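Local coordinates for protein ribonucleoside-diphosphate reductase, alpha chain (Actinobacillus ureae ATCC 25976, PDB 6DQX) that probably reduces ribonucleoside diphosphates to deoxyribonucleotides, as the catalytic alpha subunit of a class Id ribonucleotide reductase, at residues A[132-137]-A[179-184]; A[74-79]-A[310-315]. All blocks are in the same frame, centred on the assembly; numbering follows the deposited sequence.

In the fold
Both contacts tie together parts of one catalytic subunit, one within the barrel sheet and the other between two helices. Contact 1 joins two neighbouring parallel strands, 134-137 and 181-186, within the central sheet, whereas contact 2 packs helix 72-82 against helix 308-327 farther out, about 22 Å from the centre of the chain. Their centres lie 31 Å apart and their nearest atoms about 15 Å, so they do not touch. Along the chain, 74-79 comes first, then both strands of contact 1, and 310-315 last. Contact 2 therefore brings helix 308-327 back onto the much earlier helix 72-82, while contact 1 pairs two neighbouring strands of the barrel wall that lie between them in sequence.

Contact 1. Residues A[132-137]-A[179-184]; sequences GGTSAY and GQFAGY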
# COMPACT_ATOMS: atom_id res chain seq x y z
N GLY A 132 13.21 4.90 11.41
CA GLY A 132 12.87 5.84 12.48
C GLY A 132 11.45 5.66 13.00
O GLY A 132 10.98 6.51 13.76
N GLY A 133 10.76 4.60 12.58
CA GLY A 133 9.45 4.26 13.13
C GLY A 133 8.34 5.16 12.60
O GLY A 133 8.57 6.35 12.30
N THR A 134 7.14 4.60 12.49
CA THR A 134 5.99 5.35 12.03
C THR A 134 4.75 5.01 12.81
O THR A 134 4.63 3.95 13.44
CB THR A 134 5.70 5.13 10.52
OG1 THR A 134 5.54 3.73 10.30
CG2 THR A 134 6.82 5.62 9.69
N SER A 135 3.79 5.90 12.73
CA SER A 135 2.53 5.68 13.40
C SER A 135 1.44 6.47 12.73
O SER A 135 1.71 7.48 12.04
CB SER A 135 2.64 6.10 14.89
OG SER A 135 2.96 7.49 14.97
N ALA A 136 0.20 6.08 12.98
CA ALA A 136 -0.92 6.81 12.45
C ALA A 136 -2.21 6.69 13.24
O ALA A 136 -2.47 5.68 13.93
CB ALA A 136 -1.15 6.43 10.97
N TYR A 137 -3.03 7.71 13.11
CA TYR A 137 -4.35 7.74 13.75
C TYR A 137 -5.44 7.32 12.76
O TYR A 137 -5.61 7.97 11.74
CB TYR A 137 -4.66 9.13 14.27
CG TYR A 137 -6.02 9.28 14.91
CD1 TYR A 137 -6.36 8.56 16.07
CD2 TYR A 137 -6.98 10.12 14.37
CE1 TYR A 137 -7.62 8.71 16.66
CE2 TYR A 137 -8.25 10.26 14.95
CZ TYR A 137 -8.55 9.55 16.10
OH TYR A 137 -9.79 9.69 16.70
N GLY A 179 9.60 -2.97 8.51
CA GLY A 179 9.33 -1.71 9.22
C GLY A 179 8.63 -1.92 10.56
O GLY A 179 8.21 -3.04 10.90
N GLN A 180 8.50 -0.82 11.31
CA GLN A 180 7.71 -0.79 12.54
C GLN A 180 6.67 0.34 12.50
O GLN A 180 6.98 1.51 12.24
CB GLN A 180 8.62 -0.63 13.74
CG GLN A 180 9.20 -1.94 14.23
CD GLN A 180 10.09 -1.75 15.43
OE1 GLN A 180 11.00 -0.92 15.41
NE2 GLN A 180 9.84 -2.51 16.48
N PHE A 181 5.44 -0.04 12.79
CA PHE A 181 4.29 0.84 12.69
C PHE A 181 3.31 0.59 13.82
O PHE A 181 3.07 -0.57 14.22
CB PHE A 181 3.60 0.61 11.32
CG PHE A 181 2.39 1.45 11.10
CD1 PHE A 181 2.50 2.77 10.67
CD2 PHE A 181 1.14 0.93 11.25
CE1 PHE A 181 1.38 3.55 10.44
CE2 PHE A 181 0.01 1.69 11.05
CZ PHE A 181 0.13 3.01 10.64
N ALA A 182 2.73 1.67 14.33
CA ALA A 182 1.67 1.59 15.31
C ALA A 182 0.47 2.37 14.87
O ALA A 182 0.57 3.57 14.53
CB ALA A 182 2.13 2.10 16.68
N GLY A 183 -0.68 1.72 14.88
CA GLY A 183 -1.95 2.38 14.58
C GLY A 183 -2.72 2.68 15.84
O GLY A 183 -2.73 1.85 16.75
N TYR A 184 -3.36 3.83 15.91
CA TYR A 184 -4.20 4.21 17.05
C TYR A 184 -5.69 4.32 16.69
O TYR A 184 -6.05 4.96 15.70
CB TYR A 184 -3.72 5.54 17.62
CG TYR A 184 -2.42 5.42 18.40
CD1 TYR A 184 -1.19 5.34 17.75
CD2 TYR A 184 -2.42 5.42 19.78
CE1 TYR A 184 -0.00 5.25 18.46
CE2 TYR A 184 -1.24 5.34 20.51
CZ TYR A 184 -0.05 5.26 19.85
OH TYR A 184 1.11 5.19 20.56
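G133 leads into strand 134-137 with a positive phi of 75°, a backbone shape that glycine adopts easily, and its CA lies against Q180 O. From there the segment pairs in parallel register with strand 181-186, two adjacent staves of the ribonucleotide reductase barrel. Helix 156-170 between them makes this a beta-alpha-beta crossover. T134 N donates to Q180 O at 3.1 Å, and T134 O receives A182 N. The T134 hydroxyl, held between the backbone N and the carbonyl carbon (chi1 56°), adds a weak bond to Q180 O and meets the F181 ring at its edge, OG1 to CD1 3.2 Å. S135 turns to the other face beside A182, its CA making a CA-H...O contact with A182 O (3.1 Å) that belongs to the pairing; the serine OG finds weak bonds to F106 O and S272 O. A136 returns to the face of T134 and F181. Its methyl meets the edge of the F181 ring, CB to CZ 3.7 Å, while A136 N bonds to A182 O, and G183 adds no side chain on that face. Y137 shares a face with Y184: its hydroxyl bonds to D186, its ring stacks on H270, and the nearest atom of its side chain is about 4 Å from a bound magnesium ion. The last rung runs from Y184 N to A136 O, 2.9 Å long with an N-H...O angle of 159°.

Contact 2. Residues A[74-79]-A[310-315]; sequences DKFYHY and EVLTYF
F76 and F315 make the aromatic part of this contact between helix 72-82 and helix 308-327. The short segments cross at -116° with axes 10.3 Å apart, a distance that leaves room for large side chains between them. The F76 ring puts its CE2 corner over one face of the F315 ring, 3.6 Å from F315 CG and displaced toward the rim. With planes at 38° and centroids 4.7 Å apart, the pair is oblique. F76 reaches there because its CG stands anti to the backbone N (chi1 -178°), carrying the ring across to the other helix. F315 also meets F95 edge-to-face; L87 touches both rings, and the F85 ring meets that of F76.

Aliphatic packing is centred on V311, whose two methyls meet three residues. Its CG1 lies at the edge of the F76 ring, 4.0 Å from CD2. The other branch, CG2, sits at the edge of the Y79 ring, 4.0 Å from CE2, and meets the methylene CE of K75 at 3.7 Å. L312 contributes CD1 at a longer 4.5 Å from F76 CE2.

K75, a partly exposed residue, brings the one charge at the contact. Its chain bends at the last two torsions, bringing CE against V311 while NZ turns to Y79 OH in a 3.0 Å hydrogen bond. That bond, made within helix 72-82 one turn apart, keeps lysine and tyrosine together beside V311, and a long, weak ion pair with E307 lies beyond it.

The side-chain contact between the two segments is thus apolar, and a hydrogen bond from Y72 OH to V311 O adds a polar link between the same two helices.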
# COMPACT_ATOMS: atom_id res chain seq x y z
N ASP A 74 33.63 22.12 20.70
CA ASP A 74 34.43 21.68 21.83
C ASP A 74 33.60 21.50 23.11
O ASP A 74 33.85 20.57 23.88
CB ASP A 74 35.63 22.61 22.08
CG ASP A 74 36.71 22.49 21.01
OD1 ASP A 74 36.76 21.47 20.27
OD2 ASP A 74 37.51 23.43 20.90
N LYS A 75 32.58 22.33 23.28
CA LYS A 75 31.64 22.16 24.41
C LYS A 75 30.85 20.88 24.25
O LYS A 75 30.80 20.07 25.17
CB LYS A 75 30.69 23.34 24.54
CG LYS A 75 31.23 24.48 25.38
CD LYS A 75 30.16 25.51 25.73
CE LYS A 75 29.15 25.00 26.76
NZ LYS A 75 29.65 24.92 28.17
N PHE A 76 30.24 20.70 23.07
CA PHE A 76 29.51 19.46 22.80
C PHE A 76 30.41 18.23 22.94
O PHE A 76 30.02 17.23 23.57
CB PHE A 76 28.88 19.54 21.41
CG PHE A 76 28.06 18.35 21.04
CD1 PHE A 76 28.65 17.28 20.39
CD2 PHE A 76 26.69 18.34 21.24
CE1 PHE A 76 27.90 16.17 20.02
CE2 PHE A 76 25.92 17.25 20.86
CZ PHE A 76 26.53 16.17 20.24
N TYR A 77 31.62 18.29 22.39
CA TYR A 77 32.57 17.19 22.48
C TYR A 77 32.94 16.86 23.93
O TYR A 77 32.94 15.69 24.33
CB TYR A 77 33.83 17.50 21.65
CG TYR A 77 34.78 16.32 21.48
CD1 TYR A 77 34.56 15.37 20.48
CD2 TYR A 77 35.88 16.17 22.30
CE1 TYR A 77 35.43 14.30 20.32
CE2 TYR A 77 36.76 15.09 22.15
CZ TYR A 77 36.52 14.16 21.15
OH TYR A 77 37.37 13.10 20.97
N HIS A 78 33.16 17.91 24.74
CA HIS A 78 33.46 17.74 26.16
C HIS A 78 32.37 16.99 26.89
O HIS A 78 32.62 16.02 27.61
CB HIS A 78 33.76 19.08 26.86
CG HIS A 78 33.95 18.94 28.35
ND1 HIS A 78 35.03 18.28 28.89
CD2 HIS A 78 33.19 19.34 29.39
CE1 HIS A 78 34.93 18.29 30.21
NE2 HIS A 78 33.82 18.92 30.54
N TYR A 79 31.13 17.43 26.69
CA TYR A 79 30.02 16.75 27.34
C TYR A 79 29.85 15.31 26.87
O TYR A 79 29.57 14.41 27.71
CB TYR A 79 28.74 17.58 27.21
CG TYR A 79 28.79 18.92 27.92
CD1 TYR A 79 29.40 19.06 29.18
CD2 TYR A 79 28.19 20.04 27.36
CE1 TYR A 79 29.42 20.29 29.84
CE2 TYR A 79 28.21 21.27 28.01
CZ TYR A 79 28.82 21.39 29.24
OH TYR A 79 28.81 22.61 29.87
N GLU A 310 21.37 22.69 27.92
CA GLU A 310 21.20 23.73 26.92
C GLU A 310 21.92 23.41 25.62
O GLU A 310 21.38 23.62 24.52
CB GLU A 310 21.70 25.06 27.47
CG GLU A 310 20.85 25.57 28.62
CD GLU A 310 21.32 25.16 29.99
OE1 GLU A 310 21.88 24.05 30.18
OE2 GLU A 310 21.05 25.95 30.93
N VAL A 311 23.15 22.89 25.75
CA VAL A 311 23.93 22.48 24.57
C VAL A 311 23.21 21.39 23.81
O VAL A 311 23.15 21.44 22.57
CB VAL A 311 25.39 22.10 24.97
CG1 VAL A 311 26.10 21.31 23.88
CG2 VAL A 311 26.16 23.39 25.27
N LEU A 312 22.64 20.42 24.54
CA LEU A 312 21.91 19.34 23.89
C LEU A 312 20.63 19.86 23.18
O LEU A 312 20.30 19.42 22.08
CB LEU A 312 21.62 18.19 24.87
CG LEU A 312 21.20 16.88 24.20
CD1 LEU A 312 22.31 16.30 23.32
CD2 LEU A 312 20.80 15.86 25.26
N THR A 313 19.95 20.83 23.79
CA THR A 313 18.78 21.48 23.18
C THR A 313 19.13 22.19 21.85
O THR A 313 18.44 22.00 20.82
CB THR A 313 18.12 22.45 24.18
OG1 THR A 313 17.79 21.72 25.37
CG2 THR A 313 16.89 23.10 23.57
N TYR A 314 20.21 22.97 21.89
CA TYR A 314 20.78 23.62 20.69
C TYR A 314 21.07 22.58 19.63
O TYR A 314 20.76 22.78 18.45
CB TYR A 314 22.06 24.36 21.02
CG TYR A 314 21.90 25.76 21.56
CD1 TYR A 314 21.01 26.05 22.59
CD2 TYR A 314 22.65 26.81 21.03
CE1 TYR A 314 20.90 27.35 23.10
CE2 TYR A 314 22.54 28.10 21.51
CZ TYR A 314 21.67 28.37 22.55
OH TYR A 314 21.59 29.65 23.03
N PHE A 315 21.62 21.43 20.06
CA PHE A 315 21.97 20.37 19.11
C PHE A 315 20.73 19.81 18.44
O PHE A 315 20.71 19.62 17.22
CB PHE A 315 22.75 19.24 19.81
CG PHE A 315 23.05 18.09 18.92
CD1 PHE A 315 23.97 18.23 17.91
CD2 PHE A 315 22.41 16.84 19.10
CE1 PHE A 315 24.27 17.17 17.07
CE2 PHE A 315 22.71 15.78 18.27
CZ PHE A 315 23.66 15.94 17.27